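Local coordinates for putative peptide ABC-transport system periplasmic peptide-binding protein (PDB 4OEV) that binds nickel(II) outside the cytoplasm, here together with oxalate, as the solute-binding component of an ABC-type importer, at residues I9-N13 / H481-T486; G171-K177 / P190-H196; D213-I217 / F462-N467; G383-P387 / T477-H481. One frame throughout, in Å; residues are numbered along the deposited sequence.

Contact 1 (I9-N13 / H481-T486); sequences IAVEN and HGVGFT. With NI (nickel (II) ion), chain C.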
loop_
_atom_site.group_PDB
_atom_site.type_symbol
_atom_site.label_atom_id
_atom_site.label_comp_id
_atom_site.label_asym_id
_atom_site.label_seq_id
_atom_site.Cartn_x
_atom_site.Cartn_y
_atom_site.Cartn_z
ATOM N N ILE A 9 -15.948 -0.539 -12.467
ATOM C CA ILE A 9 -15.458 -0.067 -11.169
ATOM C C ILE A 9 -14.343 0.943 -11.327
ATOM O O ILE A 9 -13.362 0.695 -12.013
ATOM C CB ILE A 9 -14.922 -1.216 -10.306
ATOM C CG1 ILE A 9 -15.941 -2.354 -10.184
ATOM C CG2 ILE A 9 -14.439 -0.720 -8.946
ATOM C CD1 ILE A 9 -15.398 -3.495 -9.371
ATOM N N ALA A 10 -14.498 2.083 -10.657
ATOM C CA ALA A 10 -13.450 3.080 -10.622
ATOM C C ALA A 10 -12.364 2.682 -9.639
ATOM O O ALA A 10 -12.641 2.252 -8.511
ATOM C CB ALA A 10 -14.031 4.473 -10.213
ATOM N N VAL A 11 -11.123 2.895 -10.050
ATOM C CA VAL A 11 -9.977 2.670 -9.170
ATOM C C VAL A 11 -9.000 3.842 -9.279
ATOM O O VAL A 11 -8.684 4.282 -10.391
ATOM C CB VAL A 11 -9.272 1.347 -9.505
ATOM C CG1 VAL A 11 -7.972 1.240 -8.708
ATOM C CG2 VAL A 11 -10.202 0.184 -9.145
ATOM N N GLU A 12 -8.532 4.344 -8.142
ATOM C CA GLU A 12 -7.654 5.565 -8.151
ATOM C C GLU A 12 -6.339 5.408 -8.962
ATOM O O GLU A 12 -6.003 6.273 -9.800
ATOM C CB GLU A 12 -7.339 5.975 -6.734
ATOM C CG GLU A 12 -6.486 7.265 -6.627
ATOM C CD GLU A 12 -6.013 7.495 -5.241
ATOM O OE1 GLU A 12 -6.350 6.650 -4.387
ATOM O OE2 GLU A 12 -5.303 8.506 -4.987
ATOM N N ASN A 13 -5.641 4.281 -8.747
ATOM C CA ASN A 13 -4.321 4.033 -9.316
ATOM C C ASN A 13 -4.369 2.948 -10.375
ATOM O O ASN A 13 -5.218 2.064 -10.314
ATOM C CB ASN A 13 -3.350 3.625 -8.205
ATOM C CG ASN A 13 -3.238 4.677 -7.141
ATOM O OD1 ASN A 13 -2.620 5.710 -7.368
ATOM N ND2 ASN A 13 -3.840 4.433 -5.972
ATOM N N HIS A 481 -4.629 3.091 -0.048
ATOM C CA HIS A 481 -5.574 3.527 -1.086
ATOM C C HIS A 481 -6.836 2.696 -1.126
ATOM O O HIS A 481 -7.550 2.765 -2.111
ATOM C CB HIS A 481 -4.979 3.542 -2.514
ATOM C CG HIS A 481 -3.832 4.498 -2.700
ATOM N ND1 HIS A 481 -4.000 5.864 -2.879
ATOM C CD2 HIS A 481 -2.496 4.271 -2.780
ATOM C CE1 HIS A 481 -2.810 6.434 -3.031
ATOM N NE2 HIS A 481 -1.882 5.486 -2.984
ATOM N N GLY A 482 -7.121 1.942 -0.062
ATOM C CA GLY A 482 -8.287 1.096 -0.016
ATOM C C GLY A 482 -8.126 -0.151 -0.881
ATOM O O GLY A 482 -9.092 -0.940 -1.042
ATOM N N VAL A 483 -6.918 -0.348 -1.423
ATOM C CA VAL A 483 -6.657 -1.559 -2.247
ATOM C C VAL A 483 -7.129 -2.779 -1.503
ATOM O O VAL A 483 -6.919 -2.933 -0.277
ATOM C CB VAL A 483 -5.169 -1.674 -2.662
ATOM C CG1 VAL A 483 -4.808 -3.058 -3.176
ATOM C CG2 VAL A 483 -4.845 -0.617 -3.790
ATOM N N GLY A 484 -7.848 -3.632 -2.228
ATOM C CA GLY A 484 -8.412 -4.788 -1.609
ATOM C C GLY A 484 -9.905 -4.691 -1.603
ATOM O O GLY A 484 -10.552 -5.661 -1.280
ATOM N N PHE A 485 -10.473 -3.540 -1.956
ATOM C CA PHE A 485 -11.924 -3.443 -1.827
ATOM C C PHE A 485 -12.655 -4.291 -2.891
ATOM O O PHE A 485 -13.851 -4.578 -2.754
ATOM C CB PHE A 485 -12.389 -1.969 -1.839
ATOM C CG PHE A 485 -12.405 -1.318 -3.199
ATOM C CD1 PHE A 485 -13.598 -1.259 -3.945
ATOM C CD2 PHE A 485 -11.247 -0.746 -3.733
ATOM C CE1 PHE A 485 -13.631 -0.631 -5.201
ATOM C CE2 PHE A 485 -11.262 -0.137 -4.987
ATOM C CZ PHE A 485 -12.482 -0.076 -5.723
ATOM N N THR A 486 -11.905 -4.735 -3.892
ATOM C CA THR A 486 -12.384 -5.588 -4.974
ATOM C C THR A 486 -11.946 -7.043 -4.824
ATOM O O THR A 486 -12.004 -7.817 -5.800
ATOM C CB THR A 486 -11.863 -5.066 -6.332
ATOM O OG1 THR A 486 -10.435 -4.856 -6.248
ATOM C CG2 THR A 486 -12.523 -3.779 -6.686
HETATM NI NI NI C . 0.241 5.421 -2.483
HETATM O O HOH W 1 -8.555 5.079 -3.772
HETATM O O HOH W 2 0.607 6.243 -4.238
#

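Contact 2 (G171-K177 / P190-H196); sequences GEYVEFK and PRLIIKH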
loop_
_atom_site.group_PDB
_atom_site.type_symbol
_atom_site.label_atom_id
_atom_site.label_comp_id
_atom_site.label_asym_id
_atom_site.label_seq_id
_atom_site.Cartn_x
_atom_site.Cartn_y
_atom_site.Cartn_z
ATOM N N GLY A 171 -4.478 4.823 -19.784
ATOM C CA GLY A 171 -4.870 5.941 -18.937
ATOM C C GLY A 171 -6.366 6.021 -18.661
ATOM O O GLY A 171 -6.801 6.782 -17.799
ATOM N N GLU A 172 -7.147 5.234 -19.395
ATOM C CA GLU A 172 -8.605 5.279 -19.311
ATOM C C GLU A 172 -9.189 4.075 -18.573
ATOM O O GLU A 172 -9.865 4.226 -17.558
ATOM C CB GLU A 172 -9.210 5.363 -20.710
ATOM C CG GLU A 172 -9.603 6.750 -21.194
ATOM C CD GLU A 172 -10.668 6.692 -22.294
ATOM O OE1 GLU A 172 -11.672 5.961 -22.125
ATOM O OE2 GLU A 172 -10.512 7.378 -23.328
ATOM N N TYR A 173 -8.955 2.876 -19.101
ATOM C CA TYR A 173 -9.519 1.679 -18.494
ATOM C C TYR A 173 -8.835 0.403 -18.969
ATOM O O TYR A 173 -8.174 0.390 -20.008
ATOM C CB TYR A 173 -11.023 1.590 -18.793
ATOM C CG TYR A 173 -11.361 1.307 -20.250
ATOM C CD1 TYR A 173 -11.442 -0.005 -20.720
ATOM C CD2 TYR A 173 -11.636 2.342 -21.144
ATOM C CE1 TYR A 173 -11.756 -0.276 -22.039
ATOM C CE2 TYR A 173 -11.964 2.076 -22.468
ATOM C CZ TYR A 173 -12.021 0.766 -22.908
ATOM O OH TYR A 173 -12.347 0.479 -24.219
ATOM N N VAL A 174 -9.018 -0.675 -18.213
ATOM C CA VAL A 174 -8.628 -2.010 -18.672
ATOM C C VAL A 174 -9.912 -2.814 -18.647
ATOM O O VAL A 174 -10.697 -2.653 -17.712
ATOM C CB VAL A 174 -7.540 -2.670 -17.774
ATOM C CG1 VAL A 174 -6.948 -3.895 -18.443
ATOM C CG2 VAL A 174 -6.411 -1.665 -17.412
ATOM N N GLU A 175 -10.159 -3.615 -19.686
ATOM C CA GLU A 175 -11.369 -4.436 -19.776
ATOM C C GLU A 175 -11.049 -5.940 -19.686
ATOM O O GLU A 175 -10.099 -6.423 -20.306
ATOM C CB GLU A 175 -12.131 -4.143 -21.069
ATOM C CG GLU A 175 -13.322 -5.110 -21.307
ATOM C CD GLU A 175 -13.987 -4.900 -22.654
ATOM O OE1 GLU A 175 -13.693 -3.841 -23.257
ATOM O OE2 GLU A 175 -14.793 -5.782 -23.102
ATOM N N PHE A 176 -11.849 -6.663 -18.901
ATOM C CA PHE A 176 -11.669 -8.089 -18.673
ATOM C C PHE A 176 -12.930 -8.863 -18.996
ATOM O O PHE A 176 -14.015 -8.287 -19.056
ATOM C CB PHE A 176 -11.307 -8.369 -17.223
ATOM C CG PHE A 176 -10.133 -7.573 -16.737
ATOM C CD1 PHE A 176 -10.310 -6.306 -16.189
ATOM C CD2 PHE A 176 -8.846 -8.080 -16.852
ATOM C CE1 PHE A 176 -9.212 -5.560 -15.737
ATOM C CE2 PHE A 176 -7.734 -7.318 -16.394
ATOM C CZ PHE A 176 -7.930 -6.065 -15.851
ATOM N N LYS A 177 -12.774 -10.172 -19.174
ATOM C CA LYS A 177 -13.927 -11.070 -19.232
ATOM C C LYS A 177 -13.700 -12.236 -18.279
ATOM O O LYS A 177 -12.547 -12.569 -17.944
ATOM C CB LYS A 177 -14.211 -11.513 -20.671
ATOM C CG LYS A 177 -13.121 -12.338 -21.371
ATOM C CD LYS A 177 -13.626 -12.816 -22.768
ATOM C CE LYS A 177 -12.553 -13.605 -23.545
ATOM N NZ LYS A 177 -13.085 -14.230 -24.827
ATOM N N PRO A 190 -19.846 -11.687 -16.171
ATOM C CA PRO A 190 -18.983 -12.055 -17.299
ATOM C C PRO A 190 -18.056 -10.914 -17.729
ATOM O O PRO A 190 -16.942 -11.180 -18.166
ATOM C CB PRO A 190 -19.979 -12.419 -18.405
ATOM C CG PRO A 190 -21.227 -11.761 -18.036
ATOM C CD PRO A 190 -21.270 -11.713 -16.542
ATOM N N ARG A 191 -18.512 -9.672 -17.629
ATOM C CA ARG A 191 -17.717 -8.552 -18.116
ATOM C C ARG A 191 -17.337 -7.587 -16.991
ATOM O O ARG A 191 -18.197 -7.156 -16.211
ATOM C CB ARG A 191 -18.511 -7.835 -19.210
ATOM C CG ARG A 191 -17.717 -6.901 -20.088
ATOM C CD ARG A 191 -18.318 -6.823 -21.511
ATOM N NE ARG A 191 -17.660 -5.756 -22.265
ATOM C CZ ARG A 191 -18.098 -4.503 -22.330
ATOM N NH1 ARG A 191 -17.423 -3.590 -23.022
ATOM N NH2 ARG A 191 -19.215 -4.159 -21.704
ATOM N N LEU A 192 -16.051 -7.226 -16.923
ATOM C CA LEU A 192 -15.543 -6.340 -15.877
ATOM C C LEU A 192 -14.594 -5.284 -16.424
ATOM O O LEU A 192 -13.630 -5.592 -17.109
ATOM C CB LEU A 192 -14.841 -7.146 -14.770
ATOM C CG LEU A 192 -14.047 -6.353 -13.716
ATOM C CD1 LEU A 192 -14.942 -5.391 -12.908
ATOM C CD2 LEU A 192 -13.274 -7.283 -12.794
ATOM N N ILE A 193 -14.854 -4.031 -16.060
ATOM C CA ILE A 193 -14.044 -2.902 -16.502
ATOM C C ILE A 193 -13.541 -2.059 -15.320
ATOM O O ILE A 193 -14.316 -1.647 -14.477
ATOM C CB ILE A 193 -14.854 -2.026 -17.479
ATOM C CG1 ILE A 193 -15.148 -2.836 -18.754
ATOM C CG2 ILE A 193 -14.125 -0.785 -17.816
ATOM C CD1 ILE A 193 -15.938 -2.068 -19.823
ATOM N N ILE A 194 -12.222 -1.886 -15.240
ATOM C CA ILE A 194 -11.573 -1.080 -14.219
ATOM C C ILE A 194 -11.181 0.258 -14.824
ATOM O O ILE A 194 -10.269 0.364 -15.648
ATOM C CB ILE A 194 -10.331 -1.783 -13.634
ATOM C CG1 ILE A 194 -10.692 -3.200 -13.184
ATOM C CG2 ILE A 194 -9.633 -0.875 -12.528
ATOM C CD1 ILE A 194 -11.641 -3.263 -12.017
ATOM N N LYS A 195 -11.891 1.290 -14.406
ATOM C CA LYS A 195 -11.715 2.604 -14.970
ATOM C C LYS A 195 -10.764 3.426 -14.103
ATOM O O LYS A 195 -10.848 3.429 -12.861
ATOM C CB LYS A 195 -13.083 3.285 -15.109
ATOM C CG LYS A 195 -13.082 4.503 -15.973
ATOM C CD LYS A 195 -14.520 4.956 -16.293
ATOM C CE LYS A 195 -14.462 6.259 -17.035
ATOM N NZ LYS A 195 -15.799 6.711 -17.480
ATOM N N HIS A 196 -9.834 4.104 -14.760
ATOM C CA HIS A 196 -8.842 4.883 -14.041
ATOM C C HIS A 196 -9.374 6.252 -13.679
ATOM O O HIS A 196 -9.399 7.146 -14.524
ATOM C CB HIS A 196 -7.570 5.053 -14.866
ATOM C CG HIS A 196 -6.520 5.887 -14.177
ATOM N ND1 HIS A 196 -5.796 6.861 -14.830
ATOM C CD2 HIS A 196 -6.069 5.875 -12.898
ATOM C CE1 HIS A 196 -4.955 7.431 -13.975
ATOM N NE2 HIS A 196 -5.097 6.846 -12.795
HETATM O O HOH W 3 -10.822 7.171 -17.363
#

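Contact 3 (D213-I217 / F462-N467); sequences DAALI and FALVYN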
loop_
_atom_site.group_PDB
_atom_site.type_symbol
_atom_site.label_atom_id
_atom_site.label_comp_id
_atom_site.label_asym_id
_atom_site.label_seq_id
_atom_site.Cartn_x
_atom_site.Cartn_y
_atom_site.Cartn_z
ATOM N N ASP A 213 -20.294 1.744 -11.691
ATOM C CA ASP A 213 -21.113 1.034 -10.711
ATOM C C ASP A 213 -20.673 1.243 -9.288
ATOM O O ASP A 213 -21.454 1.066 -8.371
ATOM C CB ASP A 213 -21.089 -0.492 -10.975
ATOM C CG ASP A 213 -21.900 -0.885 -12.182
ATOM O OD1 ASP A 213 -23.081 -0.484 -12.252
ATOM O OD2 ASP A 213 -21.369 -1.641 -13.040
ATOM N N ALA A 214 -19.397 1.542 -9.107
ATOM C CA ALA A 214 -18.785 1.601 -7.770
ATOM C C ALA A 214 -17.499 2.381 -7.801
ATOM O O ALA A 214 -16.781 2.336 -8.803
ATOM C CB ALA A 214 -18.505 0.190 -7.238
ATOM N N ALA A 215 -17.197 3.033 -6.678
ATOM C CA ALA A 215 -15.927 3.745 -6.457
ATOM C C ALA A 215 -15.704 3.950 -4.964
ATOM O O ALA A 215 -16.683 4.016 -4.183
ATOM C CB ALA A 215 -15.915 5.075 -7.161
ATOM N N LEU A 216 -14.444 4.074 -4.541
ATOM C CA LEU A 216 -14.202 4.588 -3.178
ATOM C C LEU A 216 -14.325 6.105 -3.241
ATOM O O LEU A 216 -13.768 6.744 -4.150
ATOM C CB LEU A 216 -12.817 4.231 -2.632
ATOM C CG LEU A 216 -12.531 2.751 -2.535
ATOM C CD1 LEU A 216 -11.071 2.569 -1.953
ATOM C CD2 LEU A 216 -13.568 2.109 -1.675
ATOM N N ILE A 217 -15.046 6.667 -2.279
ATOM C CA ILE A 217 -15.350 8.106 -2.271
ATOM C C ILE A 217 -14.886 8.817 -0.991
ATOM O O ILE A 217 -15.244 8.415 0.127
ATOM C CB ILE A 217 -16.871 8.342 -2.438
ATOM C CG1 ILE A 217 -17.363 7.761 -3.753
ATOM C CG2 ILE A 217 -17.196 9.853 -2.340
ATOM C CD1 ILE A 217 -16.649 8.311 -5.002
ATOM N N PHE A 462 -12.567 3.654 4.774
ATOM C CA PHE A 462 -12.898 3.946 3.395
ATOM C C PHE A 462 -14.380 3.784 3.202
ATOM O O PHE A 462 -15.014 2.954 3.851
ATOM C CB PHE A 462 -12.110 3.046 2.430
ATOM C CG PHE A 462 -10.700 3.512 2.226
ATOM C CD1 PHE A 462 -10.419 4.475 1.271
ATOM C CD2 PHE A 462 -9.674 3.002 2.990
ATOM C CE1 PHE A 462 -9.123 4.968 1.087
ATOM C CE2 PHE A 462 -8.353 3.490 2.814
ATOM C CZ PHE A 462 -8.085 4.453 1.862
ATOM N N ALA A 463 -14.923 4.596 2.303
ATOM C CA ALA A 463 -16.328 4.501 1.968
ATOM C C ALA A 463 -16.465 3.937 0.561
ATOM O O ALA A 463 -16.141 4.613 -0.420
ATOM C CB ALA A 463 -17.026 5.908 2.090
ATOM N N LEU A 464 -16.919 2.685 0.467
ATOM C CA LEU A 464 -17.234 2.106 -0.828
ATOM C C LEU A 464 -18.633 2.506 -1.225
ATOM O O LEU A 464 -19.632 2.065 -0.618
ATOM C CB LEU A 464 -17.091 0.566 -0.813
ATOM C CG LEU A 464 -17.550 -0.155 -2.089
ATOM C CD1 LEU A 464 -16.965 0.464 -3.354
ATOM C CD2 LEU A 464 -17.169 -1.654 -1.979
ATOM N N VAL A 465 -18.734 3.326 -2.256
ATOM C CA VAL A 465 -20.072 3.745 -2.655
ATOM C C VAL A 465 -20.527 2.973 -3.879
ATOM O O VAL A 465 -19.833 2.939 -4.893
ATOM C CB VAL A 465 -20.173 5.226 -2.964
ATOM C CG1 VAL A 465 -21.600 5.549 -3.340
ATOM C CG2 VAL A 465 -19.722 6.057 -1.763
ATOM N N TYR A 466 -21.686 2.362 -3.807
ATOM C CA TYR A 466 -22.030 1.450 -4.900
ATOM C C TYR A 466 -23.491 1.542 -5.353
ATOM O O TYR A 466 -24.436 1.640 -4.554
ATOM C CB TYR A 466 -21.675 -0.015 -4.497
ATOM C CG TYR A 466 -22.450 -0.487 -3.272
ATOM C CD1 TYR A 466 -21.967 -0.242 -1.979
ATOM C CD2 TYR A 466 -23.672 -1.120 -3.404
ATOM C CE1 TYR A 466 -22.703 -0.621 -0.865
ATOM C CE2 TYR A 466 -24.407 -1.519 -2.290
ATOM C CZ TYR A 466 -23.895 -1.268 -1.028
ATOM O OH TYR A 466 -24.619 -1.647 0.072
ATOM N N ASN A 467 -23.667 1.486 -6.663
ATOM C CA ASN A 467 -24.987 1.254 -7.254
ATOM C C ASN A 467 -25.749 0.161 -6.495
ATOM O O ASN A 467 -25.246 -0.951 -6.312
ATOM C CB ASN A 467 -24.821 0.887 -8.719
ATOM C CG ASN A 467 -26.123 0.645 -9.388
ATOM O OD1 ASN A 467 -26.422 -0.463 -9.807
ATOM N ND2 ASN A 467 -26.925 1.701 -9.486
HETATM O O HOH W 4 -13.319 6.859 1.577
#

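Contact 4 (G383-P387 / T477-H481); sequences GWGSP and TLGHH. With NI (nickel (II) ion), chain C; OXL (oxalate ion), chain D.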
loop_
_atom_site.group_PDB
_atom_site.type_symbol
_atom_site.label_atom_id
_atom_site.label_comp_id
_atom_site.label_asym_id
_atom_site.label_seq_id
_atom_site.Cartn_x
_atom_site.Cartn_y
_atom_site.Cartn_z
ATOM N N GLY A 383 1.182 8.358 2.325
ATOM C CA GLY A 383 0.302 7.420 2.979
ATOM C C GLY A 383 0.942 6.015 2.702
ATOM O O GLY A 383 1.643 5.895 1.699
ATOM N N TRP A 384 0.759 5.049 3.605
ATOM C CA TRP A 384 1.192 3.626 3.397
ATOM C C TRP A 384 0.323 2.777 4.268
ATOM O O TRP A 384 -0.419 3.303 5.073
ATOM C CB TRP A 384 2.670 3.374 3.800
ATOM C CG TRP A 384 3.682 4.129 3.044
ATOM C CD1 TRP A 384 4.494 5.148 3.522
ATOM C CD2 TRP A 384 4.009 3.960 1.683
ATOM N NE1 TRP A 384 5.295 5.617 2.501
ATOM C CE2 TRP A 384 5.030 4.880 1.373
ATOM C CE3 TRP A 384 3.578 3.069 0.688
ATOM C CZ2 TRP A 384 5.597 4.957 0.100
ATOM C CZ3 TRP A 384 4.135 3.166 -0.576
ATOM C CH2 TRP A 384 5.142 4.082 -0.847
ATOM N N GLY A 385 0.419 1.446 4.150
ATOM C CA GLY A 385 -0.267 0.615 5.118
ATOM C C GLY A 385 -0.780 -0.687 4.492
ATOM O O GLY A 385 -1.305 -0.671 3.376
ATOM N N SER A 386 -0.612 -1.800 5.189
ATOM C CA SER A 386 -1.045 -3.121 4.634
ATOM C C SER A 386 -1.637 -3.888 5.785
ATOM O O SER A 386 -1.137 -3.827 6.919
ATOM C CB SER A 386 0.133 -3.863 3.964
ATOM O OG SER A 386 -0.265 -5.180 3.432
ATOM N N PRO A 387 -2.714 -4.621 5.519
ATOM C CA PRO A 387 -3.296 -5.461 6.550
ATOM C C PRO A 387 -2.528 -6.793 6.643
ATOM O O PRO A 387 -2.802 -7.610 7.514
ATOM C CB PRO A 387 -4.722 -5.689 6.051
ATOM C CG PRO A 387 -4.583 -5.664 4.576
ATOM C CD PRO A 387 -3.444 -4.719 4.246
ATOM N N THR A 477 -10.493 -5.909 5.870
ATOM C CA THR A 477 -9.571 -4.844 6.222
ATOM C C THR A 477 -8.744 -4.485 4.999
ATOM O O THR A 477 -8.015 -5.318 4.451
ATOM C CB THR A 477 -8.709 -5.242 7.415
ATOM O OG1 THR A 477 -9.593 -5.559 8.487
ATOM C CG2 THR A 477 -7.804 -4.072 7.873
ATOM N N LEU A 478 -8.885 -3.236 4.564
ATOM C CA LEU A 478 -8.250 -2.766 3.341
ATOM C C LEU A 478 -6.812 -2.316 3.610
ATOM O O LEU A 478 -6.369 -2.221 4.780
ATOM C CB LEU A 478 -9.056 -1.605 2.717
ATOM C CG LEU A 478 -10.509 -1.993 2.356
ATOM C CD1 LEU A 478 -11.206 -0.892 1.576
ATOM C CD2 LEU A 478 -10.588 -3.378 1.587
ATOM N N GLY A 479 -6.083 -2.068 2.522
ATOM C CA GLY A 479 -4.735 -1.544 2.598
ATOM C C GLY A 479 -4.735 -0.118 2.101
ATOM O O GLY A 479 -5.784 0.531 1.960
ATOM N N HIS A 480 -3.528 0.341 1.854
ATOM C CA HIS A 480 -3.214 1.655 1.316
ATOM C C HIS A 480 -4.005 1.910 0.016
ATOM O O HIS A 480 -4.109 1.020 -0.849
ATOM C CB HIS A 480 -1.707 1.712 1.118
ATOM C CG HIS A 480 -1.217 2.973 0.523
ATOM N ND1 HIS A 480 -1.568 4.217 1.027
ATOM C CD2 HIS A 480 -0.396 3.204 -0.527
ATOM C CE1 HIS A 480 -0.992 5.155 0.301
ATOM N NE2 HIS A 480 -0.256 4.588 -0.638
ATOM N N HIS A 481 -4.629 3.091 -0.048
ATOM C CA HIS A 481 -5.574 3.527 -1.086
ATOM C C HIS A 481 -6.836 2.696 -1.126
ATOM O O HIS A 481 -7.550 2.765 -2.111
ATOM C CB HIS A 481 -4.979 3.542 -2.514
ATOM C CG HIS A 481 -3.832 4.498 -2.700
ATOM N ND1 HIS A 481 -4.000 5.864 -2.879
ATOM C CD2 HIS A 481 -2.496 4.271 -2.780
ATOM C CE1 HIS A 481 -2.810 6.434 -3.031
ATOM N NE2 HIS A 481 -1.882 5.486 -2.984
HETATM NI NI NI C . 0.241 5.421 -2.483
HETATM C C1 OXL D . 1.332 7.666 -1.215
HETATM C C2 OXL D . 2.448 6.715 -1.635
HETATM O O1 OXL D . 1.522 8.742 -0.506
HETATM O O2 OXL D . 3.574 7.222 -1.785
HETATM O O3 OXL D . 0.195 7.374 -1.639
HETATM O O4 OXL D . 2.223 5.494 -1.975
HETATM O O HOH W 2 0.607 6.243 -4.238
#

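Contact 1 (I9-N13 / H481-T486)
One face of the His481 imidazole carries the amide nitrogen of Asn13: ND2 stands over the ring centre, 3.3 Å from CG of His481, with amide and ring planes 70° apart. A second flat group, the Phe485 ring, receives the carbonyl O of Ala10 at its edge, near the ring plane, 3.6 Å from CZ of Phe485. Thr486 lays its own CG2 over a face of that ring, and Ile9 slides past in the opposite direction until its CG2 lies 3.8 Å from CZ of Phe485.

The polar half of the contact is a histidine-carboxylate hydrogen bond. ND1 of His481 donates to OE1 of Glu12 over 2.9 Å, a bent bond (133°) that meets the oxygen from above the carboxylate plane. The glutamate reaches the ring because CG is anti to its backbone N (chi1 -177°) and the chain beyond is extended. Water 1 donates both to this OE1 and to O of His481, so the carboxylate is tied to ring and backbone alike. With ND1 engaged as donor, NE2 of His481 faces the nickel ion at 2.2 Å, and the acidic partner probably makes the imidazole a more electron-rich ligand. His26 and His480 complete the protein's share of the metal site, in which Glu12 and Asn13 form a second shell just after strand 6-11.

Contact 2 (G171-K177 / P190-H196)
Strand 173-177 runs antiparallel to 191-196, their axes 4.7 Å apart at closest approach, and paired backbone hydrogen bonds join Val174 to Ile194 and Phe176 to Leu192. Beyond them His196 N donates an almost straight bond (173°) to O of Glu172. At this end the His196 side chain adds a further bond: ND1 gives its hydrogen to O of Gly171 over 3.1 Å, with that oxygen in the ring plane although the donor stands above the carbonyl plane. Water 3 donates to both Glu172 O and His196 O.

The two strands are the central pair of a mixed four-stranded sheet, flanked by 163-169 and 6-11, and Glu172 and Tyr173, both facing Lys169, make a classic beta bulge. The face bearing Val174, Phe176, Leu192 and Ile194 is apolar. There CE1 of Phe176 meets CG1 of Ile194 at 3.8 Å, and helix 30-33 packs on both through Leu32.

The other face, bearing Tyr173, Glu175, Lys177, Arg191, Ile193 and Lys195, is more polar. OE2 of Glu175 takes the NE hydrogen of Arg191 at 3.0 Å, from above the carboxylate plane, while NH1 adds a weak bond to the same oxygen; carboxylate and guanidinium planes are nearly perpendicular (86°). Ile193 touches both partners of the salt bridge, CD1 lying over one face of the guanidinium and CG1 3.9 Å from CG of Glu175. Lys195 instead extends away to a salt bridge with Glu206.

Contact 3 (D213-I217 / F462-N467)
With CG1 anti to its carbonyl carbon (chi1 -60°), Ile217 brings that branch to 3.5 Å from CG2 of Val465, whose own chi1 of -179° places CG2 beside its backbone N. On the other face Leu216 divides its two methyls: CD1 reaches CD1 of the Phe462 ring at 3.8 Å, while CD2 lies against CA and CB of Leu464. The Leu464 side chain in turn leads CD1 back over the peptide of Ala215, 3.7 Å from the carbonyl O of Ala215.

Ala214 and Tyr466 form a non-hydrogen-bonded pair, their CB atoms 4.2 Å apart. Four backbone hydrogen bonds hold the strands in antiparallel register, from Asn467 N to Asp213 O (2.8 Å) at one end to Ile217 N to Ala463 O at the other; Ala215 and Val465 between them form the hydrogen-bonded pair. Past the last of these bonds, water 4 donates to O of Ile217 and accepts from N of Ala463 (2.9 Å), extending the connection. The carboxylate of Asp213 is engaged beyond this pair, by the backbone N of Ile8 and a salt bridge to Lys494.

Helix 200-208 packs against Ala215, Ile217 and Val465 through Ala203 and Leu207. The arrangement is an antiparallel strand pair, short strand 214-216 lying along the long strand 454-467, within an antiparallel sheet built round that long strand, with which 231-236 also pairs.

Contact 4 (G383-P387 / T477-H481)
The carbonyl O of Gly385 takes the backbone hydrogen of His480 over 2.9 Å, the donor tilted 31° from the carbonyl plane, and so ties the loop leading into the metal site to the residue just after strand 379-384. From there the His480 ring, its CG anti to the backbone N (chi1 178°), lies along the backbone of Gly383 and Trp384. CA of Trp384 makes a CH-pi contact over one face, 3.9 Å from the centroid of the His480 ring, and O of Gly383 approaches the same ring at CE1. CD2 of His481 covers the opposite face. Gly383, which has no side chain, lies close against this ring.

Thus clasped, His480 offers NE2 to nickel at 2.1 Å, while ND1 is hydrogen-bonded to Asp240. Oxalate chelates the metal through O3 and O4, the latter 2.0 Å from nickel; with His481, water 2 and His26, this makes six ligands. The anion is wedged between metal and indole: its O4 stands over one face of Trp384, 3.3 Å from CZ3. Its outer O1 receives a weak hydrogen bond from N of Gly383, and NH2 of Arg344, on helix 342-357, also hydrogen-bonds the oxalate.

Farther along, the ring of Pro387 packs on the Thr477-Gly479 backbone, CG of Pro387 lying 3.5 Å from O of Thr477. The site lies near the middle of the chain, between strand 379-384, which pairs with 241-246, helix 342-357, and the loop following strand 454-467.

In the fold
Contacts 1 and 4 share His481 and the nickel ion: contact 4 supplies two inner ligands and part of the oxalate pocket, contact 1 the carboxylate and amide behind one ligand. Both are buried, as is contact 3, but that one is sheet pairing sealed by aliphatic branches. Contact 2 is only partly buried, and it alone carries a salt bridge between its segments. Strand 6-11 joins the regions, bonding from Ile9 to Ile193 and Lys195 of contact 2 and from Ala10 to Ala214 of contact 3. Contacts 2 and 3 do not touch each other. Contacts 3 and 4 meet where Phe462 packs against Leu478 and the His481 backbone, so the sheet packs directly against the loop that carries the metal ligands.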